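Local coordinates for protein ribokinase (Cryptococcus neoformans var. grubii serotype A, PDB 6CW5) that probably phosphorylates D-ribose at O-5 with ATP and a divalent cation, most likely magnesium, feeding D-ribose 5-phosphate to nucleotide synthesis and the pentose phosphate pathway, at residues S12-N22 against T137-P148; L149-G160 against Q180-L189. All coordinates share one frame; numbering follows the deposited sequence. Where two conformers were deposited one is given.

Contact 1 (S12-N22 against T137-P148); sequences SSRCLVRGSVN and TYTHLLVQNEVP. With GOL (glycerol), chain B.
Leu-16 and Tyr-138 meet where strands 15-18 and 140-143 run parallel in the large central sheet of the PfkB (ribokinase) fold. Leu-16 CB sits over the centre of the tyrosine ring, 3.6 Å from its centroid and 8° off the ring normal, a CH-pi contact, and its CD1 reaches on to the phenol oxygen. Thr-137 OG1 lies over the opposite ring face, so the ring is held between the two. Backbone bonds link the parallel strands: Leu-16 N donates to His-140 O at 2.9 Å, Leu-16 O accepts from Leu-142 N, and Arg-18 N donates to Leu-142 O. At the start of the pairing Arg-14 O takes two donors, the amides of Thr-139 and His-140, while Arg-14 N donates to Thr-139 OG1 at 3.0 Å. That hydroxyl stands between the backbone N and carbonyl carbon of its residue (chi1 56°), from where it also shares a hydrogen bond with His-140 ND1.

Further out, Val-147 CG2 lies over one face of the Arg-18 guanidinium, whose nitrogens bond to Ser-151 OG and Asp-69 O. Past the strands, a water joins Arg-18 O to Gln-144 N. The stretches that follow the two strands converge on the predicted ribose site: Asn-22 and Glu-146 each hydrogen-bond a glycerol, probably from the crystallisation liquor, which Asp-24, Gly-50 and Lys-51 also bind. Asn-22 ND2 points almost straight at glycerol O2 (2.9 Å, 178°), and glycerol O3 donates to Glu-146 OE2 at 2.6 Å.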
loop_
_atom_site.group_PDB
_atom_site.type_symbol
_atom_site.label_atom_id
_atom_site.label_comp_id
_atom_site.label_asym_id
_atom_site.label_seq_id
_atom_site.Cartn_x
_atom_site.Cartn_y
_atom_site.Cartn_z
ATOM N N SER A 12 10.846 -22.918 -13.550
ATOM C CA SER A 12 12.154 -22.293 -13.378
ATOM C C SER A 12 12.097 -21.137 -12.383
ATOM O O SER A 12 11.274 -20.226 -12.508
ATOM C CB SER A 12 12.693 -21.800 -14.716
ATOM O OG SER A 12 13.616 -22.733 -15.250
ATOM N N SER A 13 12.998 -21.146 -11.415
ATOM C CA SER A 13 12.849 -20.247 -10.279
ATOM C C SER A 13 13.300 -18.826 -10.599
ATOM O O SER A 13 14.327 -18.609 -11.242
ATOM C CB SER A 13 13.629 -20.789 -9.082
ATOM O OG SER A 13 13.141 -22.066 -8.717
ATOM N N ARG A 14 12.513 -17.853 -10.140
ATOM C CA ARG A 14 12.851 -16.448 -10.314
ATOM C C ARG A 14 12.303 -15.688 -9.119
ATOM O O ARG A 14 11.151 -15.889 -8.727
ATOM C CB ARG A 14 12.288 -15.882 -11.630
ATOM C CG ARG A 14 12.736 -14.430 -11.910
ATOM C CD ARG A 14 12.457 -13.996 -13.351
ATOM N NE ARG A 14 13.247 -14.772 -14.303
ATOM C CZ ARG A 14 14.373 -14.351 -14.878
ATOM N NH1 ARG A 14 14.862 -13.140 -14.622
ATOM N NH2 ARG A 14 15.010 -15.146 -15.722
ATOM N N CYS A 15 13.144 -14.837 -8.530
ATOM C CA CYS A 15 12.803 -14.112 -7.316
ATOM C C CYS A 15 12.524 -12.653 -7.624
ATOM O O CYS A 15 13.302 -11.999 -8.321
ATOM C CB CYS A 15 13.936 -14.199 -6.297
ATOM S SG CYS A 15 13.554 -13.376 -4.745
ATOM N N LEU A 16 11.439 -12.131 -7.076
ATOM C CA LEU A 16 11.212 -10.696 -7.082
ATOM C C LEU A 16 11.516 -10.175 -5.688
ATOM O O LEU A 16 10.993 -10.718 -4.696
ATOM C CB LEU A 16 9.771 -10.359 -7.455
ATOM C CG LEU A 16 9.391 -8.877 -7.394
ATOM C CD1 LEU A 16 10.136 -8.034 -8.433
ATOM C CD2 LEU A 16 7.884 -8.808 -7.614
ATOM N N VAL A 17 12.398 -9.189 -5.608
ATOM C CA VAL A 17 12.645 -8.447 -4.368
ATOM C C VAL A 17 11.875 -7.146 -4.465
ATOM O O VAL A 17 12.167 -6.300 -5.317
ATOM C CB VAL A 17 14.141 -8.180 -4.134
ATOM C CG1 VAL A 17 14.359 -7.458 -2.780
ATOM C CG2 VAL A 17 14.944 -9.491 -4.207
ATOM N N ARG A 18 10.881 -6.967 -3.602
ATOM C CA ARG A 18 10.173 -5.699 -3.526
ATOM C C ARG A 18 10.734 -5.011 -2.290
ATOM O O ARG A 18 10.462 -5.436 -1.159
ATOM C CB ARG A 18 8.666 -5.901 -3.432
ATOM C CG ARG A 18 7.870 -4.629 -3.132
ATOM C CD ARG A 18 7.959 -3.558 -4.222
ATOM N NE ARG A 18 7.258 -2.349 -3.774
ATOM C CZ ARG A 18 7.871 -1.215 -3.442
ATOM N NH1 ARG A 18 9.188 -1.087 -3.604
ATOM N NH2 ARG A 18 7.155 -0.192 -2.983
ATOM N N GLY A 19 11.569 -3.995 -2.489
ATOM C CA GLY A 19 12.248 -3.462 -1.318
ATOM C C GLY A 19 13.090 -2.250 -1.639
ATOM O O GLY A 19 12.953 -1.623 -2.684
ATOM N N SER A 20 13.968 -1.937 -0.712
ATOM C CA SER A 20 14.628 -0.638 -0.659
ATOM C C SER A 20 16.000 -0.662 -1.309
ATOM O O SER A 20 16.661 -1.701 -1.382
ATOM C CB SER A 20 14.782 -0.241 0.813
ATOM O OG SER A 20 15.502 -1.264 1.495
ATOM N N VAL A 21 16.454 0.538 -1.698
ATOM C CA VAL A 21 17.829 0.819 -2.084
ATOM C C VAL A 21 18.287 2.000 -1.252
ATOM O O VAL A 21 17.606 3.028 -1.216
ATOM C CB VAL A 21 17.941 1.154 -3.578
ATOM C CG1 VAL A 21 19.398 1.462 -3.972
ATOM C CG2 VAL A 21 17.375 -0.005 -4.398
ATOM N N ASN A 22 19.429 1.851 -0.576
ATOM C CA ASN A 22 19.983 2.913 0.251
ATOM C C ASN A 22 21.398 3.228 -0.189
ATOM O O ASN A 22 22.154 2.345 -0.609
ATOM C CB ASN A 22 20.063 2.530 1.734
ATOM C CG ASN A 22 18.701 2.399 2.383
ATOM O OD1 ASN A 22 17.743 3.046 1.985
ATOM N ND2 ASN A 22 18.638 1.599 3.408
ATOM N N THR A 137 5.877 -14.133 -13.616
ATOM C CA THR A 137 7.155 -14.765 -13.937
ATOM C C THR A 137 7.908 -15.243 -12.704
ATOM O O THR A 137 8.982 -15.841 -12.841
ATOM C CB THR A 137 8.048 -13.808 -14.733
ATOM O OG1 THR A 137 8.389 -12.676 -13.929
ATOM C CG2 THR A 137 7.339 -13.315 -15.989
ATOM N N TYR A 138 7.385 -15.006 -11.508
ATOM C CA TYR A 138 8.136 -15.227 -10.277
ATOM C C TYR A 138 7.646 -16.453 -9.523
ATOM O O TYR A 138 6.444 -16.726 -9.476
ATOM C CB TYR A 138 8.040 -14.007 -9.366
ATOM C CG TYR A 138 8.562 -12.783 -10.058
ATOM C CD1 TYR A 138 9.926 -12.642 -10.315
ATOM C CD2 TYR A 138 7.696 -11.787 -10.495
ATOM C CE1 TYR A 138 10.414 -11.519 -10.954
ATOM C CE2 TYR A 138 8.178 -10.653 -11.140
ATOM C CZ TYR A 138 9.533 -10.537 -11.369
ATOM O OH TYR A 138 10.016 -9.434 -12.017
ATOM N N THR A 139 8.595 -17.181 -8.925
ATOM C CA THR A 139 8.308 -18.264 -8.003
ATOM C C THR A 139 8.565 -17.870 -6.555
ATOM O O THR A 139 8.043 -18.530 -5.646
ATOM C CB THR A 139 9.164 -19.497 -8.341
ATOM O OG1 THR A 139 10.554 -19.130 -8.340
ATOM C CG2 THR A 139 8.792 -20.075 -9.713
ATOM N N HIS A 140 9.367 -16.828 -6.323
ATOM C CA HIS A 140 9.763 -16.429 -4.974
ATOM C C HIS A 140 9.623 -14.924 -4.831
ATOM O O HIS A 140 9.910 -14.180 -5.775
ATOM C CB HIS A 140 11.225 -16.856 -4.678
ATOM C CG HIS A 140 11.384 -18.339 -4.542
ATOM N ND1 HIS A 140 11.239 -19.201 -5.610
ATOM C CD2 HIS A 140 11.603 -19.115 -3.457
ATOM C CE1 HIS A 140 11.398 -20.444 -5.190
ATOM N NE2 HIS A 140 11.609 -20.420 -3.890
ATOM N N LEU A 141 9.205 -14.484 -3.639
ATOM C CA LEU A 141 9.115 -13.074 -3.284
ATOM C C LEU A 141 9.926 -12.831 -2.028
ATOM O O LEU A 141 9.822 -13.591 -1.057
ATOM C CB LEU A 141 7.667 -12.639 -3.058
ATOM C CG LEU A 141 7.461 -11.232 -2.484
ATOM C CD1 LEU A 141 7.714 -10.133 -3.575
ATOM C CD2 LEU A 141 6.041 -11.113 -1.892
ATOM N N LEU A 142 10.723 -11.769 -2.036
ATOM C CA LEU A 142 11.472 -11.347 -0.855
ATOM C C LEU A 142 11.063 -9.927 -0.502
ATOM O O LEU A 142 11.101 -9.044 -1.361
ATOM C CB LEU A 142 12.964 -11.424 -1.161
ATOM C CG LEU A 142 14.036 -11.248 -0.120
ATOM C CD1 LEU A 142 13.712 -12.045 1.160
ATOM C CD2 LEU A 142 15.325 -11.731 -0.752
ATOM N N VAL A 143 10.674 -9.701 0.760
ATOM C CA VAL A 143 10.207 -8.398 1.217
ATOM C C VAL A 143 10.830 -8.113 2.576
ATOM O O VAL A 143 11.228 -9.018 3.305
ATOM C CB VAL A 143 8.662 -8.277 1.314
ATOM C CG1 VAL A 143 8.039 -8.012 -0.089
ATOM C CG2 VAL A 143 8.047 -9.530 1.952
ATOM N N GLN A 144 10.953 -6.827 2.886
ATOM C CA GLN A 144 11.463 -6.396 4.188
ATOM C C GLN A 144 10.547 -5.294 4.658
ATOM O O GLN A 144 9.350 -5.358 4.383
ATOM C CB GLN A 144 12.913 -5.910 4.099
ATOM C CG GLN A 144 13.818 -6.891 3.298
ATOM C CD GLN A 144 13.791 -6.586 1.809
ATOM O OE1 GLN A 144 13.499 -5.449 1.404
ATOM N NE2 GLN A 144 14.088 -7.601 0.978
ATOM N N ASN A 145 11.080 -4.257 5.319
ATOM C CA ASN A 145 10.156 -3.226 5.780
ATOM C C ASN A 145 10.731 -1.829 5.590
ATOM O O ASN A 145 10.448 -0.938 6.392
ATOM C CB ASN A 145 9.766 -3.426 7.262
ATOM C CG ASN A 145 8.557 -2.568 7.681
ATOM O OD1 ASN A 145 7.599 -2.415 6.912
ATOM N ND2 ASN A 145 8.599 -2.002 8.905
ATOM N N GLU A 146 11.511 -1.609 4.538
ATOM C CA GLU A 146 12.073 -0.280 4.288
ATOM C C GLU A 146 11.344 0.467 3.181
ATOM O O GLU A 146 11.865 1.483 2.698
ATOM C CB GLU A 146 13.567 -0.371 3.941
ATOM C CG GLU A 146 14.421 -0.798 5.138
ATOM C CD GLU A 146 15.929 -0.781 4.891
ATOM O OE1 GLU A 146 16.382 -0.861 3.719
ATOM O OE2 GLU A 146 16.669 -0.737 5.908
ATOM N N VAL A 147 10.190 -0.035 2.741
ATOM C CA VAL A 147 9.307 0.642 1.795
ATOM C C VAL A 147 7.943 0.746 2.463
ATOM O O VAL A 147 7.781 0.199 3.575
ATOM C CB VAL A 147 9.264 -0.104 0.445
ATOM C CG1 VAL A 147 10.696 -0.271 -0.061
ATOM C CG2 VAL A 147 8.563 -1.488 0.585
ATOM N N PRO A 148 6.940 1.426 1.864
ATOM C CA PRO A 148 5.675 1.622 2.580
ATOM C C PRO A 148 5.062 0.278 2.891
ATOM O O PRO A 148 5.023 -0.603 2.030
ATOM C CB PRO A 148 4.794 2.397 1.583
ATOM C CG PRO A 148 5.808 3.158 0.739
ATOM C CD PRO A 148 6.958 2.185 0.588
HETATM C C1 GOL B . 21.873 -1.927 4.997
HETATM O O1 GOL B . 22.896 -1.709 3.985
HETATM C C2 GOL B . 21.332 -0.524 5.357
HETATM O O2 GOL B . 21.003 0.206 4.224
HETATM C C3 GOL B . 20.137 -0.698 6.314
HETATM O O3 GOL B . 19.151 -1.419 5.578
HETATM O O HOH W 1 9.119 -18.264 -14.116
HETATM O O HOH W 2 9.648 -4.778 1.391
#

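Contact 2 (L149-G160 against Q180-L189); sequences LSSTLAYLTAAG and QLREFPWKHL
Apolar contacts dominate the seam between helix 149-160 and segment 180-189, with Leu-153 and Leu-156, about one helical turn apart, meeting Phe-184 and Pro-185. Leu-156 CD2 comes within 3.5 Å of Phe-184 CE2, the two side chains crossing at about a right angle; its CG lies anti to the backbone N (chi1 173°), which carries the branch across to the ring. Leu-153 CD2 meets the same ring at CD1 and CE1, across the rim from the CE2 and CZ touched by Leu-156, and also presses on Pro-185 CD at 3.4 Å, tighter than usual van der Waals contact. Leu-149 CD1 approaches the ring edge near its plane, while its CD2 sits over the face of the Gln-180 amide, 3.5 Å from CD. At the other end, Leu-156 CD1 packs on Leu-189 CD1.

Contacts of mixed character surround His-188. Its imidazole lies against the last turn, with CD2 3.9 Å from Thr-157 CA and ND1 at the same distance from Gly-160 CA. The absence of a side chain at Gly-160 lets the ring come this near.

No hydrogen bond passes directly between the segments; within them, Thr-157 OG1 donates to Leu-153 O at 2.8 Å, from the face opposite that used by Thr-157 N, while Trp-186 NE1 holds Leu-181 O. Across the seam, a water 2.7 Å from His-188 ND1 makes a weak bond to Gly-160 O.

Outside the pair, Phe-184 stacks on Phe-170 of strand 167-170, and Gln-180 OE1 accepts from Thr-177 N while its NE2 bonds to Thr-130 O of the second subunit. This helix-to-loop join on the outside of the central sheet thus rests on van der Waals fit of leucine, proline, phenylalanine and histidine, partly open to solvent.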
loop_
_atom_site.group_PDB
_atom_site.type_symbol
_atom_site.label_atom_id
_atom_site.label_comp_id
_atom_site.label_asym_id
_atom_site.label_seq_id
_atom_site.Cartn_x
_atom_site.Cartn_y
_atom_site.Cartn_z
ATOM N N LEU A 149 4.572 0.127 4.127
ATOM C CA LEU A 149 4.084 -1.196 4.524
ATOM C C LEU A 149 2.930 -1.645 3.639
ATOM O O LEU A 149 2.796 -2.834 3.340
ATOM C CB LEU A 149 3.650 -1.193 5.987
ATOM C CG LEU A 149 3.093 -2.532 6.538
ATOM C CD1 LEU A 149 4.120 -3.658 6.384
ATOM C CD2 LEU A 149 2.659 -2.342 8.038
ATOM N N SER A 150 2.059 -0.712 3.225
ATOM C CA SER A 150 0.945 -1.121 2.387
ATOM C C SER A 150 1.438 -1.787 1.109
ATOM O O SER A 150 0.761 -2.683 0.573
ATOM C CB SER A 150 0.031 0.064 2.051
ATOM O OG SER A 150 0.687 1.027 1.242
ATOM N N SER A 151 2.593 -1.356 0.597
ATOM C CA SER A 151 3.122 -1.953 -0.637
ATOM C C SER A 151 3.654 -3.353 -0.360
ATOM O O SER A 151 3.324 -4.309 -1.073
ATOM C CB SER A 151 4.195 -1.034 -1.239
ATOM O OG SER A 151 4.642 -1.497 -2.521
ATOM N N THR A 152 4.435 -3.511 0.711
ATOM C CA THR A 152 4.842 -4.851 1.123
ATOM C C THR A 152 3.623 -5.762 1.323
ATOM O O THR A 152 3.600 -6.900 0.844
ATOM C CB THR A 152 5.683 -4.761 2.394
ATOM O OG1 THR A 152 6.920 -4.082 2.112
ATOM C CG2 THR A 152 5.970 -6.172 2.981
ATOM N N LEU A 153 2.587 -5.272 2.022
ATOM C CA LEU A 153 1.387 -6.093 2.227
ATOM C C LEU A 153 0.752 -6.498 0.895
ATOM O O LEU A 153 0.282 -7.638 0.732
ATOM C CB LEU A 153 0.366 -5.315 3.059
ATOM C CG LEU A 153 0.835 -5.033 4.492
ATOM C CD1 LEU A 153 -0.128 -4.043 5.106
ATOM C CD2 LEU A 153 0.808 -6.335 5.290
ATOM N N ALA A 154 0.670 -5.551 -0.043
ATOM C CA ALA A 154 0.039 -5.840 -1.330
ATOM C C ALA A 154 0.795 -6.932 -2.081
ATOM O O ALA A 154 0.180 -7.854 -2.643
ATOM C CB ALA A 154 -0.041 -4.549 -2.162
ATOM N N TYR A 155 2.129 -6.847 -2.113
ATOM C CA TYR A 155 2.897 -7.851 -2.850
ATOM C C TYR A 155 2.823 -9.216 -2.170
ATOM O O TYR A 155 2.671 -10.248 -2.841
ATOM C CB TYR A 155 4.357 -7.428 -2.969
ATOM C CG TYR A 155 4.612 -6.399 -4.049
ATOM C CD1 TYR A 155 4.055 -5.128 -3.974
ATOM C CD2 TYR A 155 5.399 -6.710 -5.153
ATOM C CE1 TYR A 155 4.315 -4.182 -4.985
ATOM C CE2 TYR A 155 5.663 -5.784 -6.144
ATOM C CZ TYR A 155 5.113 -4.518 -6.052
ATOM O OH TYR A 155 5.361 -3.592 -7.059
ATOM N N LEU A 156 2.928 -9.240 -0.843
ATOM C CA LEU A 156 2.801 -10.520 -0.125
ATOM C C LEU A 156 1.435 -11.144 -0.343
ATOM O O LEU A 156 1.313 -12.368 -0.554
ATOM C CB LEU A 156 3.045 -10.306 1.375
ATOM C CG LEU A 156 2.779 -11.536 2.267
ATOM C CD1 LEU A 156 3.760 -12.628 1.911
ATOM C CD2 LEU A 156 2.941 -11.138 3.732
ATOM N N THR A 157 0.383 -10.332 -0.304
ATOM C CA THR A 157 -0.964 -10.870 -0.523
ATOM C C THR A 157 -1.106 -11.423 -1.928
ATOM O O THR A 157 -1.673 -12.515 -2.133
ATOM C CB THR A 157 -1.988 -9.764 -0.255
ATOM O OG1 THR A 157 -1.850 -9.342 1.117
ATOM C CG2 THR A 157 -3.412 -10.288 -0.479
ATOM N N ALA A 158 -0.583 -10.698 -2.918
ATOM C CA ALA A 158 -0.631 -11.194 -4.289
ATOM C C ALA A 158 0.152 -12.494 -4.430
ATOM O O ALA A 158 -0.236 -13.393 -5.203
ATOM C CB ALA A 158 -0.071 -10.131 -5.245
ATOM N N ALA A 159 1.272 -12.595 -3.718
ATOM C CA ALA A 159 2.083 -13.802 -3.756
ATOM C C ALA A 159 1.315 -14.975 -3.160
ATOM O O ALA A 159 1.285 -16.074 -3.734
ATOM C CB ALA A 159 3.401 -13.562 -3.004
ATOM N N GLY A 160 0.661 -14.747 -2.021
ATOM C CA GLY A 160 -0.031 -15.835 -1.351
ATOM C C GLY A 160 -1.285 -16.248 -2.067
ATOM O O GLY A 160 -1.711 -17.403 -1.961
ATOM N N GLN A 180 0.805 -3.427 13.898
ATOM C CA GLN A 180 1.047 -3.910 12.543
ATOM C C GLN A 180 1.407 -5.391 12.538
ATOM O O GLN A 180 0.958 -6.136 11.668
ATOM C CB GLN A 180 2.165 -3.098 11.900
ATOM C CG GLN A 180 1.719 -1.692 11.542
ATOM C CD GLN A 180 2.878 -0.786 11.180
ATOM O OE1 GLN A 180 4.062 -1.131 11.365
ATOM N NE2 GLN A 180 2.546 0.380 10.634
ATOM N N LEU A 181 2.248 -5.830 13.480
ATOM C CA LEU A 181 2.579 -7.252 13.558
ATOM C C LEU A 181 1.330 -8.086 13.816
ATOM O O LEU A 181 1.121 -9.130 13.178
ATOM C CB LEU A 181 3.628 -7.497 14.662
ATOM C CG LEU A 181 4.989 -6.840 14.397
ATOM C CD1 LEU A 181 5.803 -6.917 15.710
ATOM C CD2 LEU A 181 5.705 -7.590 13.263
ATOM N N ARG A 182 0.467 -7.633 14.725
ATOM C CA ARG A 182 -0.727 -8.414 15.038
ATOM C C ARG A 182 -1.711 -8.487 13.886
ATOM O O ARG A 182 -2.515 -9.433 13.831
ATOM C CB ARG A 182 -1.444 -7.841 16.263
ATOM C CG ARG A 182 -0.664 -8.013 17.542
ATOM C CD ARG A 182 -1.476 -7.524 18.754
ATOM N NE ARG A 182 -1.594 -6.067 18.833
ATOM C CZ ARG A 182 -0.786 -5.299 19.560
ATOM N NH1 ARG A 182 0.228 -5.836 20.243
ATOM N NH2 ARG A 182 -0.979 -3.992 19.594
ATOM N N GLU A 183 -1.652 -7.544 12.952
ATOM C CA GLU A 183 -2.607 -7.515 11.843
ATOM C C GLU A 183 -2.002 -8.016 10.544
ATOM O O GLU A 183 -2.698 -8.056 9.525
ATOM C CB GLU A 183 -3.122 -6.079 11.653
ATOM C CG GLU A 183 -4.036 -5.660 12.819
ATOM C CD GLU A 183 -4.083 -4.164 13.041
ATOM O OE1 GLU A 183 -3.941 -3.416 12.050
ATOM O OE2 GLU A 183 -4.250 -3.750 14.216
ATOM N N PHE A 184 -0.719 -8.354 10.565
ATOM C CA PHE A 184 -0.006 -8.778 9.369
ATOM C C PHE A 184 -0.565 -10.099 8.841
ATOM O O PHE A 184 -0.950 -10.984 9.625
ATOM C CB PHE A 184 1.477 -8.883 9.726
ATOM C CG PHE A 184 2.405 -8.944 8.551
ATOM C CD1 PHE A 184 2.915 -7.773 7.986
ATOM C CD2 PHE A 184 2.820 -10.170 8.056
ATOM C CE1 PHE A 184 3.796 -7.822 6.916
ATOM C CE2 PHE A 184 3.728 -10.237 6.986
ATOM C CZ PHE A 184 4.203 -9.062 6.416
ATOM N N PRO A 185 -0.676 -10.257 7.505
ATOM C CA PRO A 185 -1.287 -11.471 6.929
ATOM C C PRO A 185 -0.298 -12.632 6.898
ATOM O O PRO A 185 0.166 -13.067 5.855
ATOM C CB PRO A 185 -1.693 -11.002 5.528
ATOM C CG PRO A 185 -0.599 -10.016 5.176
ATOM C CD PRO A 185 -0.340 -9.256 6.472
ATOM N N TRP A 186 0.057 -13.126 8.092
ATOM C CA TRP A 186 1.018 -14.218 8.210
ATOM C C TRP A 186 0.617 -15.436 7.398
ATOM O O TRP A 186 1.489 -16.210 6.987
ATOM C CB TRP A 186 1.163 -14.619 9.678
ATOM C CG TRP A 186 1.668 -13.450 10.487
ATOM C CD1 TRP A 186 0.956 -12.725 11.398
ATOM C CD2 TRP A 186 2.974 -12.859 10.427
ATOM N NE1 TRP A 186 1.743 -11.725 11.915
ATOM C CE2 TRP A 186 2.987 -11.786 11.346
ATOM C CE3 TRP A 186 4.140 -13.138 9.697
ATOM C CZ2 TRP A 186 4.123 -10.977 11.556
ATOM C CZ3 TRP A 186 5.271 -12.343 9.914
ATOM C CH2 TRP A 186 5.248 -11.269 10.832
ATOM N N LYS A 187 -0.682 -15.655 7.194
ATOM C CA LYS A 187 -1.074 -16.862 6.473
ATOM C C LYS A 187 -0.510 -16.908 5.062
ATOM O O LYS A 187 -0.419 -18.001 4.497
ATOM C CB LYS A 187 -2.596 -17.005 6.420
ATOM C CG LYS A 187 -3.299 -15.879 5.693
ATOM C CD LYS A 187 -4.796 -16.048 5.715
ATOM C CE LYS A 187 -5.481 -14.845 5.098
ATOM N NZ LYS A 187 -6.958 -15.013 5.109
ATOM N N HIS A 188 -0.141 -15.761 4.469
ATOM C CA HIS A 188 0.396 -15.729 3.105
ATOM C C HIS A 188 1.894 -15.950 3.045
ATOM O O HIS A 188 2.445 -16.102 1.948
ATOM C CB HIS A 188 0.093 -14.370 2.437
ATOM C CG HIS A 188 -1.367 -14.130 2.236
ATOM N ND1 HIS A 188 -2.211 -15.109 1.757
ATOM C CD2 HIS A 188 -2.137 -13.037 2.453
ATOM C CE1 HIS A 188 -3.440 -14.626 1.683
ATOM N NE2 HIS A 188 -3.418 -13.370 2.093
ATOM N N LEU A 189 2.562 -15.973 4.186
ATOM C CA LEU A 189 4.016 -15.930 4.234
ATOM C C LEU A 189 4.596 -17.335 4.321
ATOM O O LEU A 189 4.201 -18.120 5.189
ATOM C CB LEU A 189 4.470 -15.116 5.443
ATOM C CG LEU A 189 5.966 -14.969 5.534
ATOM C CD1 LEU A 189 6.456 -14.111 4.369
ATOM C CD2 LEU A 189 6.278 -14.293 6.889
HETATM O O HOH W 3 -2.280 -17.802 1.402
#

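Overall arrangement
From the N terminus, the chain lays down strand 15-18, passes through the 22-29 strand of the smaller sheet and much of the N-terminal half, and returns at 140-143, where contact 1 closes a loop of 114 residues. Contact 2 opens afterwards with helix 149-161 and closes after 19 intervening residues, which include strand 167-170, at the end of helix 178-183 and the turn behind it. The two are in series, neither nested nor crossed. Their centres lie 13 Å apart and they touch: Arg-18 CD lies 3.5 Å from Tyr-155 CZ, and Val-147 packs on Thr-152. Contact 1 joins neighbouring strands of the central sheet; contact 2 ties the helix covering them to the segment leading into strand 191-195.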